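Local coordinates for ABC-type branched-chain amino acid transport systems periplasmic component-like protein (PDB 4N03), which probably serves as the extracytoplasmic substrate-binding component of a fatty acid ABC transporter, here holding a palmitic acid molecule, at residues G281-A286 and Y371-D376; D305-G310 and K378-A383. All blocks are in the same frame, centred on the assembly; numbering follows the deposited sequence. Where two conformers were deposited one is given.

In the fold
Interactions 1 and 2 adjoin each other near the junction of the two lobes, their centres about 9 Å apart, and their four segments alternate along the chain. Strand 370-375 of interaction 1 leads through a short loop into segment 378-383 of interaction 2, which meets the start of a helix bonded through Asp308 to Ser52 of the other lobe. Two probable hydrogen bonds tie the pair together: Ser285 OG to Ala383 O at 2.6 Å, and Asp376 N to Gly382 O at 3.0 Å. Gly281 N lies 3.8 Å from CE of the palmitic acid, and Gly310 also touches the lipid. The side chain of Asp308 is about 6 Å from the palmitic acid, measured between nearest atoms. Gly281 and Gly310 thus both border the lipid.

Interaction 1 (G281-A286 and Y371-D376); sequences GAPMSA and YIIKPD. With PLM (palmitic acid), chain B.
Residues 281-283 run in the same direction as strand 371-375 but stand off it, with CA atoms 7.1 Å apart at Gly281 and Tyr371 and 7.7 Å apart at Pro283 and Ile373, so side chains fill the interval. Tyr371 contributes more buried area than any other residue. With CG anti to its own carbonyl carbon (chi1 -64°), the ring is brought under the start of the loop and turns one face to Ala282. Ala282 CA sits over that face in a CH-pi contact, 4.3 Å from the Tyr371 ring centroid and displaced toward the rim. The methyl CB of Ala282 reaches on to the phenol end, 3.8 Å from Tyr371 OH, a hydroxyl that is hydrogen-bonded to the carbonyl of Gly354. With the ring of Tyr371 cut back to an alanine, Ala282 is likely to lose the face beneath it and Gly354 O its phenolic partner. The strand belongs to the mixed sheet of one lobe of this leucine-binding family protein, which has the periplasmic-binding-protein fold: it pairs antiparallel with strand 275-279, and the loop leaving that neighbour folds back over strand 370-375, Pro283 also reaching Ile385 of strand 383-390. Farther along, the Pro283 ring passes Ile373 heading the other way, its CD meeting CG2 of Ile373 at 4.1 Å in one of the two conformers of that isoleucine. A type I turn then begins at Pro283, closed by Ala286 N to Pro283 O at 3.1 Å. Gly281, meanwhile, borders the palmitic acid, where a side chain would collide with carbon CD of the lipid.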
loop_
_atom_site.group_PDB
_atom_site.type_symbol
_atom_site.label_atom_id
_atom_site.label_comp_id
_atom_site.label_asym_id
_atom_site.label_seq_id
_atom_site.Cartn_x
_atom_site.Cartn_y
_atom_site.Cartn_z
ATOM N N GLY A 281 5.926 -4.341 2.646
ATOM C CA GLY A 281 6.547 -3.279 3.428
ATOM C C GLY A 281 7.044 -3.732 4.784
ATOM O O GLY A 281 6.390 -4.489 5.478
ATOM N N ALA A 282 8.220 -3.238 5.145
ATOM C CA ALA A 282 8.754 -3.527 6.454
ATOM C C ALA A 282 7.997 -2.702 7.517
ATOM O O ALA A 282 7.609 -1.558 7.246
ATOM C CB ALA A 282 10.211 -3.157 6.509
ATOM N N PRO A 283 7.778 -3.297 8.686
ATOM C CA PRO A 283 7.208 -2.524 9.763
ATOM C C PRO A 283 8.279 -1.609 10.430
ATOM O O PRO A 283 9.474 -1.761 10.199
ATOM C CB PRO A 283 6.718 -3.604 10.710
ATOM C CG PRO A 283 7.709 -4.697 10.553
ATOM C CD PRO A 283 8.097 -4.647 9.099
HETATM N N MSE A 284 7.833 -0.701 11.301
HETATM C CA MSE A 284 8.715 0.293 11.982
HETATM C C MSE A 284 9.657 -0.332 12.974
HETATM O O MSE A 284 10.531 0.354 13.489
HETATM C CB MSE A 284 7.843 1.391 12.559
HETATM C CG MSE A 284 7.102 2.120 11.445
HETATM SE SE MSE A 284 7.618 3.969 11.225
HETATM C CE MSE A 284 9.534 3.727 11.012
ATOM N N SER A 285 9.479 -1.592 13.307
ATOM C CA SER A 285 10.348 -2.351 14.190
ATOM C C SER A 285 11.486 -3.053 13.492
ATOM O O SER A 285 12.335 -3.650 14.130
ATOM C CB SER A 285 9.516 -3.357 14.947
ATOM O OG SER A 285 8.929 -4.247 14.017
ATOM N N ALA A 286 11.521 -3.013 12.158
ATOM C CA ALA A 286 12.595 -3.703 11.452
ATOM C C ALA A 286 13.966 -3.111 11.800
ATOM O O ALA A 286 14.113 -1.901 11.922
ATOM C CB ALA A 286 12.377 -3.611 9.963
ATOM N N TYR A 371 6.811 -9.953 3.149
ATOM C CA TYR A 371 6.982 -10.244 4.580
ATOM C C TYR A 371 5.739 -10.813 5.155
ATOM O O TYR A 371 4.627 -10.521 4.658
ATOM C CB TYR A 371 7.225 -8.949 5.384
ATOM C CG TYR A 371 8.470 -8.172 5.092
ATOM C CD1 TYR A 371 8.489 -7.189 4.123
ATOM C CD2 TYR A 371 9.639 -8.348 5.853
ATOM C CE1 TYR A 371 9.613 -6.432 3.867
ATOM C CE2 TYR A 371 10.767 -7.590 5.600
ATOM C CZ TYR A 371 10.745 -6.624 4.648
ATOM O OH TYR A 371 11.895 -5.893 4.433
ATOM N N ILE A 372 5.860 -11.625 6.200
ATOM C CA ILE A 372 4.706 -11.914 7.061
ATOM C C ILE A 372 4.985 -11.142 8.371
ATOM O O ILE A 372 6.053 -11.342 8.972
ATOM C CB ILE A 372 4.518 -13.395 7.360
ATOM C CG1 ILE A 372 4.434 -14.210 6.089
ATOM C CG2 ILE A 372 3.294 -13.573 8.273
ATOM C CD1 ILE A 372 3.267 -13.890 5.188
ATOM N N ILE A 373 4.057 -10.321 8.800
ATOM C CA ILE A 373 4.161 -9.560 10.027
ATOM C C ILE A 373 3.007 -9.934 10.935
ATOM O O ILE A 373 2.007 -10.509 10.507
ATOM C CB ILE A 373 4.284 -8.026 9.778
ATOM C CG1 ILE A 373 2.990 -7.412 9.360
ATOM C CG2 ILE A 373 5.420 -7.733 8.813
ATOM C CD1 ILE A 373 3.052 -5.928 9.237
ATOM N N LYS A 374 3.104 -9.565 12.209
ATOM C CA LYS A 374 1.965 -9.690 13.115
ATOM C C LYS A 374 1.881 -8.431 13.978
ATOM O O LYS A 374 2.917 -7.795 14.327
ATOM C CB LYS A 374 2.049 -10.908 14.002
ATOM C CG LYS A 374 3.233 -10.857 14.963
ATOM C CD LYS A 374 3.336 -12.070 15.859
ATOM C CE LYS A 374 2.229 -12.175 16.902
ATOM N NZ LYS A 374 2.230 -11.055 17.907
ATOM N N PRO A 375 0.674 -8.085 14.402
ATOM C CA PRO A 375 0.499 -7.072 15.438
ATOM C C PRO A 375 1.254 -7.407 16.718
ATOM O O PRO A 375 1.310 -8.567 17.119
ATOM C CB PRO A 375 -0.989 -7.067 15.670
ATOM C CG PRO A 375 -1.571 -7.546 14.404
ATOM C CD PRO A 375 -0.623 -8.608 13.936
ATOM N N ASP A 376 1.819 -6.376 17.367
ATOM C CA ASP A 376 2.570 -6.510 18.639
ATOM C C ASP A 376 2.572 -5.189 19.327
ATOM O O ASP A 376 3.063 -4.239 18.776
ATOM C CB ASP A 376 3.984 -6.943 18.322
ATOM C CG ASP A 376 4.787 -7.369 19.550
ATOM O OD1 ASP A 376 4.405 -7.048 20.709
ATOM O OD2 ASP A 376 5.818 -8.030 19.340
HETATM C C1 PLM B . -6.955 -0.651 -1.621
HETATM O O1 PLM B . -6.059 -1.096 -2.385
HETATM O O2 PLM B . -7.997 -0.077 -2.005
HETATM C C2 PLM B . -6.686 -0.652 -0.133
HETATM C C3 PLM B . -5.782 0.618 0.184
HETATM C C4 PLM B . -5.250 0.628 1.599
HETATM C C5 PLM B . -4.457 1.851 1.909
HETATM C C6 PLM B . -3.767 1.950 3.286
HETATM C C7 PLM B . -2.346 1.407 3.206
HETATM C C8 PLM B . -1.623 1.267 4.517
HETATM C C9 PLM B . -0.128 1.027 4.415
HETATM C CA PLM B . 0.298 -0.459 4.355
HETATM C CB PLM B . 1.822 -0.512 3.942
HETATM C CC PLM B . 2.046 -1.452 2.721
HETATM C CD PLM B . 3.311 -1.172 1.938
HETATM C CE PLM B . 3.568 -2.035 0.709
HETATM C CF PLM B . 4.454 -1.291 -0.301
HETATM C CG PLM B . 5.946 -1.412 -0.048
#

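Interaction 2 (D305-G310 and K378-A383)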
loop_
_atom_site.group_PDB
_atom_site.type_symbol
_atom_site.label_atom_id
_atom_site.label_comp_id
_atom_site.label_asym_id
_atom_site.label_seq_id
_atom_site.Cartn_x
_atom_site.Cartn_y
_atom_site.Cartn_z
ATOM N N ASP A 305 0.817 11.037 17.158
ATOM C CA ASP A 305 0.274 10.171 16.094
ATOM C C ASP A 305 1.084 8.896 16.069
ATOM O O ASP A 305 2.233 8.898 15.687
ATOM C CB ASP A 305 0.335 10.846 14.729
ATOM C CG ASP A 305 -0.590 12.017 14.614
ATOM O OD1 ASP A 305 -1.814 11.862 14.922
ATOM O OD2 ASP A 305 -0.103 13.079 14.190
ATOM N N PRO A 306 0.474 7.789 16.411
ATOM C CA PRO A 306 1.264 6.582 16.531
ATOM C C PRO A 306 2.020 6.217 15.250
ATOM O O PRO A 306 1.529 6.416 14.167
ATOM C CB PRO A 306 0.202 5.519 16.855
ATOM C CG PRO A 306 -0.871 6.275 17.558
ATOM C CD PRO A 306 -0.929 7.580 16.831
ATOM N N LEU A 307 3.222 5.719 15.406
ATOM C CA LEU A 307 3.953 5.145 14.301
ATOM C C LEU A 307 3.189 3.943 13.756
ATOM O O LEU A 307 2.555 3.221 14.514
ATOM C CB LEU A 307 5.350 4.721 14.715
ATOM C CG LEU A 307 6.292 5.854 15.103
ATOM C CD1 LEU A 307 7.514 5.260 15.735
ATOM C CD2 LEU A 307 6.689 6.689 13.904
ATOM N N ASP A 308 3.238 3.695 12.433
ATOM C CA ASP A 308 2.582 2.573 11.806
ATOM C C ASP A 308 3.232 2.331 10.469
ATOM O O ASP A 308 4.132 3.065 10.053
ATOM C CB ASP A 308 1.068 2.786 11.730
ATOM C CG ASP A 308 0.635 3.912 10.836
ATOM O OD1 ASP A 308 1.310 4.182 9.818
ATOM O OD2 ASP A 308 -0.433 4.509 11.124
ATOM N N SER A 309 2.771 1.302 9.769
ATOM C CA SER A 309 3.424 0.900 8.534
ATOM C C SER A 309 3.086 1.891 7.404
ATOM O O SER A 309 3.805 1.970 6.415
ATOM C CB SER A 309 3.066 -0.531 8.219
ATOM O OG SER A 309 3.638 -1.401 9.183
ATOM N N GLY A 310 2.029 2.697 7.559
ATOM C CA GLY A 310 1.753 3.766 6.642
ATOM C C GLY A 310 2.806 4.862 6.654
ATOM O O GLY A 310 3.073 5.515 5.639
ATOM N N LYS A 378 4.195 -4.337 21.863
ATOM C CA LYS A 378 5.537 -4.086 22.385
ATOM C C LYS A 378 6.499 -3.519 21.343
ATOM O O LYS A 378 7.608 -3.120 21.665
ATOM C CB LYS A 378 6.139 -5.396 22.937
ATOM C CG LYS A 378 5.239 -6.084 23.952
ATOM C CD LYS A 378 5.885 -7.288 24.613
ATOM C CE LYS A 378 5.106 -7.643 25.868
ATOM N NZ LYS A 378 6.020 -8.050 26.956
ATOM N N ALA A 379 6.098 -3.487 20.090
ATOM C CA ALA A 379 7.001 -3.161 19.019
ATOM C C ALA A 379 6.765 -1.786 18.483
ATOM O O ALA A 379 5.630 -1.328 18.419
ATOM C CB ALA A 379 6.783 -4.193 17.900
ATOM N N THR A 380 7.835 -1.158 18.019
ATOM C CA THR A 380 7.741 0.114 17.329
ATOM C C THR A 380 6.865 -0.070 16.079
ATOM O O THR A 380 7.078 -0.981 15.284
ATOM C CB THR A 380 9.141 0.601 16.958
ATOM O OG1 THR A 380 9.926 0.674 18.151
ATOM C CG2 THR A 380 9.118 1.995 16.332
ATOM N N GLY A 381 5.877 0.805 15.938
ATOM C CA GLY A 381 4.945 0.716 14.840
ATOM C C GLY A 381 3.882 -0.337 14.997
ATOM O O GLY A 381 3.126 -0.598 14.034
ATOM N N GLY A 382 3.813 -1.001 16.139
ATOM C CA GLY A 382 2.693 -1.896 16.435
ATOM C C GLY A 382 2.726 -3.227 15.707
ATOM O O GLY A 382 1.714 -3.916 15.676
ATOM N N ALA A 383 3.880 -3.619 15.179
ATOM C CA ALA A 383 3.970 -4.859 14.403
ATOM C C ALA A 383 5.408 -5.324 14.399
ATOM O O ALA A 383 6.332 -4.519 14.455
ATOM C CB ALA A 383 3.459 -4.687 12.978
HETATM O O HOH W 1 4.900 -0.691 11.588
HETATM O O HOH W 2 1.391 -0.631 11.570
#
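The flat groups that meet between Leu307 and Gly381 are peptides, not rings. The Leu307 carbonyl oxygen receives Gly381 CA in a CA-H...O contact of 3.5 Å, with an angle of 158° at the hydrogen, and the Gly381 carbonyl oxygen comes to 3.9 Å from Asp308 CA. Gly381, at positive phi, takes the third position of a type II beta turn in which Gly382 N donates to Ala379 O. Its carbonyl is gripped by two waters, each donating to Gly381 O at 3.0 Å. One of them accepts from Ser309 N; the other bonds to Ser309 OG, in one of the two conformers of that serine. Beside this polar bridge, the side chains of Leu307 and Thr380 extend together and touch through Leu307 CD1 and Thr380 CG2 at 3.7 Å. The torsion of Thr380 sets CG2 anti to the backbone N, turned to the leucine, which also packs on Ala295 and Tyr298 of helix 289-301. The CA-CB bond of Asp308 points away from the 378-383 loop; OD2 bonds to Ser52 OG, while OD1 accepts from Val311 N and, weakly, from Gly310 N at 2.8 Å. The bonds to OD1 make Asp308 the N-cap of helix 309-330, at whose first turn Gly310 meets the bound palmitic acid.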